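Local structure of 4-alpha-glucanotransferase (Corynebacterium glutamicum, 5B68) at residues L191-G196 with Y290-Q295; E225-T230 with T336-S341. The protein is a 4-alpha-glucanotransferase, also called amylomaltase or disproportionating enzyme, built on a TIM-barrel-type domain with an added N-terminal beta sandwich. One frame throughout, in Å; residues are numbered along the deposited sequence.

Contact 1: residues L191-G196 with Y290-Q295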
ATOM      1  N   LEU A 191      23.833   6.854  15.052  1.00 26.69           N
ATOM      2  CA  LEU A 191      22.915   6.910  16.175  1.00 23.91           C
ATOM      3  C   LEU A 191      21.667   5.992  16.162  1.00 23.61           C
ATOM      4  O   LEU A 191      21.030   5.867  17.166  1.00 25.98           O
ATOM      5  CB  LEU A 191      22.514   8.356  16.446  1.00 23.46           C
ATOM      6  CG  LEU A 191      23.660   9.350  16.633  1.00 28.42           C
ATOM      7  CD1 LEU A 191      23.168  10.781  16.643  1.00 27.21           C
ATOM      8  CD2 LEU A 191      24.456   9.053  17.886  1.00 29.91           C
ATOM      9  N   SER A 192      21.330   5.356  15.050  1.00 22.38           N
ATOM     10  CA  SER A 192      20.180   4.457  15.011  1.00 22.93           C
ATOM     11  C   SER A 192      20.288   3.388  16.125  1.00 24.09           C
ATOM     12  O   SER A 192      21.383   2.877  16.419  1.00 25.47           O
ATOM     13  CB  SER A 192      20.076   3.724  13.698  1.00 25.64           C
ATOM     14  OG  SER A 192      20.186   4.632  12.590  1.00 22.24           O
ATOM     15  N   TRP A 193      19.137   2.971  16.648  1.00 22.47           N
ATOM     16  CA  TRP A 193      19.090   1.789  17.534  1.00 22.51           C
ATOM     17  C   TRP A 193      19.059   0.498  16.788  1.00 26.56           C
ATOM     18  O   TRP A 193      18.060  -0.256  16.813  1.00 28.64           O
ATOM     19  CB  TRP A 193      17.919   1.906  18.529  1.00 25.39           C
ATOM     20  CG  TRP A 193      18.077   2.954  19.562  1.00 24.83           C
ATOM     21  CD1 TRP A 193      18.791   4.138  19.488  1.00 24.46           C
ATOM     22  CD2 TRP A 193      17.468   2.957  20.866  1.00 24.80           C
ATOM     23  NE1 TRP A 193      18.642   4.842  20.638  1.00 26.44           N
ATOM     24  CE2 TRP A 193      17.846   4.141  21.501  1.00 23.24           C
ATOM     25  CE3 TRP A 193      16.610   2.078  21.532  1.00 25.28           C
ATOM     26  CZ2 TRP A 193      17.410   4.477  22.786  1.00 25.77           C
ATOM     27  CZ3 TRP A 193      16.185   2.429  22.838  1.00 26.70           C
ATOM     28  CH2 TRP A 193      16.586   3.614  23.413  1.00 25.02           C
ATOM     29  N   GLY A 194      20.118   0.220  16.015  1.00 21.92           N
ATOM     30  CA  GLY A 194      20.141  -1.048  15.332  1.00 21.43           C
ATOM     31  C   GLY A 194      19.333  -1.097  14.051  1.00 23.20           C
ATOM     32  O   GLY A 194      19.442  -2.030  13.291  1.00 25.35           O
ATOM     33  N   MET A 195      18.437  -0.150  13.862  1.00 25.28           N
ATOM     34  CA  MET A 195      17.592  -0.185  12.692  1.00 24.35           C
ATOM     35  C   MET A 195      17.183   1.238  12.368  1.00 21.11           C
ATOM     36  O   MET A 195      17.163   2.078  13.233  1.00 20.93           O
ATOM     37  CB  MET A 195      16.389  -1.103  12.931  1.00 28.16           C
ATOM     38  CG  MET A 195      15.141  -0.432  13.456  1.00 31.82           C
ATOM     39  SD  MET A 195      13.718  -1.491  13.778  1.00 30.72           S
ATOM     40  CE  MET A 195      12.645  -1.205  12.388  1.00 27.45           C
ATOM     41  N   GLY A 196      16.864   1.502  11.118  1.00 21.27           N
ATOM     42  CA  GLY A 196      16.584   2.909  10.747  1.00 19.80           C
ATOM     43  C   GLY A 196      15.292   3.412  11.379  1.00 21.11           C
ATOM     44  O   GLY A 196      14.346   2.598  11.615  1.00 24.96           O
ATOM     45  N   TYR A 290      12.436  -2.916  19.899  1.00 25.72           N
ATOM     46  CA  TYR A 290      11.073  -2.352  20.106  1.00 23.80           C
ATOM     47  C   TYR A 290      10.751  -2.308  21.609  1.00 24.89           C
ATOM     48  O   TYR A 290      10.319  -1.281  22.145  1.00 24.62           O
ATOM     49  CB  TYR A 290      10.055  -3.210  19.362  1.00 25.62           C
ATOM     50  CG  TYR A 290       8.678  -2.601  19.153  1.00 24.01           C
ATOM     51  CD1 TYR A 290       8.449  -1.239  19.272  1.00 23.83           C
ATOM     52  CD2 TYR A 290       7.609  -3.435  18.849  1.00 24.45           C
ATOM     53  CE1 TYR A 290       7.150  -0.710  19.044  1.00 23.98           C
ATOM     54  CE2 TYR A 290       6.338  -2.912  18.586  1.00 27.58           C
ATOM     55  CZ  TYR A 290       6.121  -1.555  18.709  1.00 24.32           C
ATOM     56  OH  TYR A 290       4.836  -1.084  18.444  1.00 28.81           O
ATOM     57  N   ALA A 291      11.010  -3.438  22.244  1.00 27.72           N
ATOM     58  CA  ALA A 291      10.801  -3.544  23.694  1.00 27.60           C
ATOM     59  C   ALA A 291      11.554  -2.460  24.430  1.00 26.96           C
ATOM     60  O   ALA A 291      11.020  -1.832  25.316  1.00 25.62           O
ATOM     61  CB  ALA A 291      11.175  -4.938  24.205  1.00 27.68           C
ATOM     62  N   ALA A 292      12.797  -2.204  24.037  1.00 28.37           N
ATOM     63  CA  ALA A 292      13.575  -1.161  24.680  1.00 25.60           C
ATOM     64  C   ALA A 292      13.071   0.267  24.418  1.00 27.07           C
ATOM     65  O   ALA A 292      12.967   1.103  25.323  1.00 24.59           O
ATOM     66  CB  ALA A 292      15.038  -1.314  24.268  1.00 27.12           C
ATOM     67  N   LYS A 293      12.703   0.563  23.154  1.00 23.57           N
ATOM     68  CA  LYS A 293      12.081   1.845  22.895  1.00 24.01           C
ATOM     69  C   LYS A 293      10.777   2.043  23.707  1.00 21.16           C
ATOM     70  O   LYS A 293      10.533   3.105  24.208  1.00 22.87           O
ATOM     71  CB  LYS A 293      11.810   2.011  21.394  1.00 23.15           C
ATOM     72  CG  LYS A 293      13.107   2.238  20.577  1.00 25.46           C
ATOM     73  CD  LYS A 293      12.811   2.653  19.138  1.00 25.46           C
ATOM     74  CE  LYS A 293      14.130   2.807  18.308  1.00 25.45           C
ATOM     75  NZ  LYS A 293      13.851   3.489  17.021  1.00 25.26           N
ATOM     76  N   LEU A 294       9.958   1.007  23.754  1.00 21.60           N
ATOM     77  CA  LEU A 294       8.638   1.121  24.422  1.00 23.98           C
ATOM     78  C   LEU A 294       8.851   1.456  25.907  1.00 26.25           C
ATOM     79  O   LEU A 294       8.172   2.309  26.491  1.00 29.23           O
ATOM     80  CB  LEU A 294       7.823  -0.137  24.238  1.00 25.18           C
ATOM     81  CG  LEU A 294       7.234  -0.302  22.835  1.00 24.83           C
ATOM     82  CD1 LEU A 294       6.880  -1.726  22.465  1.00 28.05           C
ATOM     83  CD2 LEU A 294       6.073   0.673  22.691  1.00 29.59           C
ATOM     84  N   GLN A 295       9.860   0.832  26.496  1.00 27.99           N
ATOM     85  CA  GLN A 295      10.201   1.116  27.870  1.00 31.65           C
ATOM     86  C   GLN A 295      10.607   2.568  28.088  1.00 27.88           C
ATOM     87  O   GLN A 295      10.189   3.209  29.043  1.00 26.56           O
ATOM     88  CB  GLN A 295      11.306   0.186  28.340  1.00 35.36           C
ATOM     89  CG  GLN A 295      11.740   0.493  29.754  1.00 42.19           C
ATOM     90  CD  GLN A 295      12.712  -0.546  30.248  1.00 51.08           C
ATOM     91  OE1 GLN A 295      12.519  -1.128  31.319  1.00 54.74           O
ATOM     92  NE2 GLN A 295      13.739  -0.834  29.438  1.00 46.84           N
TER
HETATM   93  O   HOH W   1      16.551   3.660  15.625  1.00 32.34           O

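Contact 2: residues E225-T230 with T336-S341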
ATOM      1  N   GLU A 225       2.033  -5.085  15.489  1.00 25.60           N
ATOM      2  CA  GLU A 225       1.772  -5.323  16.892  1.00 28.07           C
ATOM      3  C   GLU A 225       2.320  -4.219  17.792  1.00 27.30           C
ATOM      4  O   GLU A 225       3.384  -3.714  17.536  1.00 29.34           O
ATOM      5  CB  GLU A 225       2.351  -6.678  17.284  1.00 32.88           C
ATOM      6  CG  GLU A 225       1.688  -7.845  16.577  1.00 37.37           C
ATOM      7  CD  GLU A 225       2.335  -8.216  15.252  1.00 41.02           C
ATOM      8  OE1 GLU A 225       3.249  -7.514  14.814  1.00 41.31           O
ATOM      9  OE2 GLU A 225       1.912  -9.203  14.641  1.00 43.09           O
ATOM     10  N   PRO A 226       1.565  -3.827  18.819  1.00 25.82           N
ATOM     11  CA  PRO A 226       1.942  -2.736  19.670  1.00 26.06           C
ATOM     12  C   PRO A 226       3.031  -3.051  20.678  1.00 26.44           C
ATOM     13  O   PRO A 226       3.509  -2.120  21.344  1.00 28.03           O
ATOM     14  CB  PRO A 226       0.637  -2.406  20.428  1.00 25.86           C
ATOM     15  CG  PRO A 226      -0.106  -3.693  20.474  1.00 28.15           C
ATOM     16  CD  PRO A 226       0.333  -4.512  19.272  1.00 27.59           C
ATOM     17  N   LEU A 227       3.419  -4.311  20.819  1.00 29.94           N
ATOM     18  CA  LEU A 227       4.601  -4.683  21.592  1.00 27.71           C
ATOM     19  C   LEU A 227       5.157  -5.968  21.003  1.00 26.55           C
ATOM     20  O   LEU A 227       4.439  -6.658  20.335  1.00 27.30           O
ATOM     21  CB  LEU A 227       4.296  -4.832  23.081  1.00 32.96           C
ATOM     22  CG  LEU A 227       3.334  -5.914  23.526  1.00 35.85           C
ATOM     23  CD1 LEU A 227       3.215  -5.923  25.039  1.00 35.91           C
ATOM     24  CD2 LEU A 227       1.975  -5.723  22.898  1.00 38.61           C
ATOM     25  N   PRO A 228       6.413  -6.299  21.240  1.00 30.05           N
ATOM     26  CA  PRO A 228       6.985  -7.509  20.642  1.00 33.44           C
ATOM     27  C   PRO A 228       6.344  -8.765  21.209  1.00 35.66           C
ATOM     28  O   PRO A 228       5.876  -8.666  22.318  1.00 39.03           O
ATOM     29  CB  PRO A 228       8.451  -7.463  21.057  1.00 33.81           C
ATOM     30  CG  PRO A 228       8.624  -6.284  21.920  1.00 31.10           C
ATOM     31  CD  PRO A 228       7.311  -5.665  22.206  1.00 29.37           C
ATOM     32  N   PRO A 229       6.288  -9.971  20.474  1.00 37.32           N
ATOM     33  CA  PRO A 229       6.952  -9.943  19.161  1.00 38.65           C
ATOM     34  C   PRO A 229       6.153  -9.283  18.054  1.00 38.90           C
ATOM     35  O   PRO A 229       4.946  -9.322  18.080  1.00 36.59           O
ATOM     36  CB  PRO A 229       7.152 -11.413  18.830  1.00 38.40           C
ATOM     37  CG  PRO A 229       5.923 -12.030  19.303  1.00 43.00           C
ATOM     38  CD  PRO A 229       5.732 -11.407  20.644  1.00 41.40           C
ATOM     39  N   THR A 230       6.849  -8.724  17.072  1.00 30.70           N
ATOM     40  CA  THR A 230       6.222  -7.916  16.031  1.00 32.13           C
ATOM     41  C   THR A 230       6.594  -8.487  14.631  1.00 33.07           C
ATOM     42  O   THR A 230       7.625  -9.150  14.481  1.00 36.45           O
ATOM     43  CB  THR A 230       6.521  -6.407  16.245  1.00 34.13           C
ATOM     44  OG1 THR A 230       5.624  -5.634  15.436  1.00 35.29           O
ATOM     45  CG2 THR A 230       7.966  -6.064  15.930  1.00 35.42           C
ATOM     46  N   THR A 336      -2.628  -5.522  27.638  1.00 34.27           N
ATOM     47  CA  THR A 336      -3.139  -6.072  28.915  1.00 35.87           C
ATOM     48  C   THR A 336      -3.295  -7.600  28.890  1.00 38.45           C
ATOM     49  O   THR A 336      -3.003  -8.254  29.885  1.00 38.83           O
ATOM     50  CB  THR A 336      -4.435  -5.374  29.267  1.00 34.73           C
ATOM     51  OG1 THR A 336      -4.168  -3.954  29.368  1.00 30.06           O
ATOM     52  CG2 THR A 336      -4.981  -5.980  30.554  1.00 36.95           C
ATOM     53  N   ALA A 337      -3.757  -8.156  27.765  1.00 36.52           N
ATOM     54  CA  ALA A 337      -3.900  -9.597  27.547  1.00 37.83           C
ATOM     55  C   ALA A 337      -2.573 -10.348  27.538  1.00 41.21           C
ATOM     56  O   ALA A 337      -2.549 -11.514  27.946  1.00 37.64           O
ATOM     57  CB  ALA A 337      -4.640  -9.878  26.240  1.00 37.79           C
ATOM     58  N   GLN A 338      -1.503  -9.700  27.040  1.00 44.05           N
ATOM     59  CA  GLN A 338      -0.161 -10.312  26.942  1.00 49.24           C
ATOM     60  C   GLN A 338       0.699 -10.067  28.151  1.00 53.64           C
ATOM     61  O   GLN A 338       1.661 -10.792  28.351  1.00 60.31           O
ATOM     62  CB  GLN A 338       0.610  -9.788  25.719  1.00 50.22           C
ATOM     63  CG  GLN A 338       0.059 -10.343  24.429  1.00 54.86           C
ATOM     64  CD  GLN A 338       0.660  -9.662  23.207  1.00 57.81           C
ATOM     65  OE1 GLN A 338      -0.067  -9.028  22.450  1.00 63.12           O
ATOM     66  NE2 GLN A 338       1.992  -9.776  23.020  1.00 52.12           N
ATOM     67  N   SER A 339       0.409  -9.020  28.915  1.00 59.43           N
ATOM     68  CA  SER A 339       1.113  -8.769  30.170  1.00 61.63           C
ATOM     69  C   SER A 339       0.512  -9.567  31.316  1.00 66.63           C
ATOM     70  O   SER A 339      -0.571 -10.145  31.187  1.00 59.54           O
ATOM     71  CB  SER A 339       1.104  -7.287  30.494  1.00 65.50           C
ATOM     72  OG  SER A 339       1.832  -6.583  29.499  1.00 72.61           O
ATOM     73  N   GLU A 340       1.243  -9.608  32.429  1.00 78.83           N
ATOM     74  CA  GLU A 340       0.899 -10.455  33.582  1.00 88.52           C
ATOM     75  C   GLU A 340       0.518  -9.600  34.780  1.00 88.42           C
ATOM     76  O   GLU A 340       1.370  -8.923  35.358  1.00 96.25           O
ATOM     77  CB  GLU A 340       2.079 -11.354  33.951  1.00 87.84           C
ATOM     78  CG  GLU A 340       1.681 -12.556  34.787  1.00 91.09           C
ATOM     79  CD  GLU A 340       0.901 -13.600  34.001  1.00 96.01           C
ATOM     80  OE1 GLU A 340       0.117 -14.351  34.630  1.00 96.35           O
ATOM     81  OE2 GLU A 340       1.066 -13.674  32.761  1.00 92.91           O
ATOM     82  N   SER A 341      -0.753  -9.649  35.167  1.00 88.52           N
ATOM     83  CA  SER A 341      -1.269  -8.710  36.167  1.00 93.98           C
ATOM     84  C   SER A 341      -0.781  -9.132  37.569  1.00 87.23           C
ATOM     85  O   SER A 341      -0.792 -10.318  37.889  1.00 82.43           O
ATOM     86  CB  SER A 341      -2.818  -8.604  36.087  1.00 93.81           C
ATOM     87  OG  SER A 341      -3.246  -7.249  35.931  1.00 78.79           O
TER
HETATM   88  O   HOH W   2       2.828  -9.092  20.115  1.00 38.29           O

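Contact 1: residues L191-G196 with Y290-Q295
The indole of Trp193 and the extended chain of Lys293 run past each other in opposite senses, the lysine heading into the loop while the ring reaches out toward helix 286-301. Lys293 CG lies 3.6 Å from Trp193 CE3, set obliquely to the ring, and farther along the chain Lys293 CE comes to 3.9 Å from Trp193 CB. Ala292 meets the indole differently: its CB is 4.2 Å from Trp193 CZ3, while its carbonyl carbon sits at the ring edge, near the ring plane. With chi3 -177° and chi4 -168° the lysine is stretched out, which carries the ammonium past the indole to a water 3.0 Å from Lys293 NZ. That water accepts from NZ and from Trp193 N and donates to Met195 O (2.9 Å), so it ties the ammonium to the loop backbone on both sides of Gly194. NZ also bonds to the carbonyls of Ile246 and Ile248, and Trp193 NE1 to Glu251, so both polar ends are satisfied in this buried place. The loop lies between barrel strand 177-182 and helix 198-209; helix 261-277 packs against the indole through Ala271 and Arg275, and against Ala292 through Met270 and Phe274.

Contact 2: residues E225-T230 with T336-S341
Leu227 and Gln338 pass alongside each other in opposite directions, a branched apolar side chain against a flat amide. Leu227 takes the less common first torsion, with CG between the backbone N and the carbonyl carbon (chi1 64°), and chi2 is near 180°; the CD2 methyl comes nearest, 3.9 Å from Gln338 OE1, with Leu227 CG and CD2 both 4.1 Å from Gln338 NE2. The glutamine reaches it with CG beside its own backbone N and the chain extended beyond (chi2 171°), a shape that carries the amide off the helix end and over to the loop. Here helix 307-338 comes to its C-terminal end: Gln338 is its last residue, and Ser339 is the first to leave helical backbone angles. The partner is a proline-rich loop after barrel strand 215-218, in which Pro229 follows a cis peptide bond. No direct hydrogen bond crosses between the segments. Instead a water accepts from Gln338 NE2 at 3.1 Å and donates to Leu227 O at 2.9 Å, fastening the amide nitrogen to the loop backbone on this surface. The oxygen end of the amide has a weak hydrogen bond from Arg334, one turn back along the helix, which may help to set how the amide is rotated. The prolines on either side of Leu227 have further neighbours: Pro226 lies against Trp330, Cys331 and Arg334 of the same helix and against Tyr356 of helix 349-376, while Pro228 leans on Asn287 and Ala291 of helix 286-301.

In the fold
Contacts 1 and 2 lie with their centres about 17 Å apart, on the same side of the chain's centre, and both belong to the TIM-barrel part of the enzyme. Along the chain their segments alternate: 191-196, 225-230, 290-295, 336-341. The two earlier segments are loops following neighbouring parallel strands of the barrel, 177-182 and 215-218; 290-295 lies within helix 286-301, and 336-341 spans the C-terminal end of the next helix, 307-338, and the turn after it. The contacts also meet directly, through a probable hydrogen bond between Tyr290 OH and Glu225 O and through packing of Leu294 CD1 on Pro226 O. Helix 286-301 thus lies against both loops, joining the buried contact 1 to the surface contact 2.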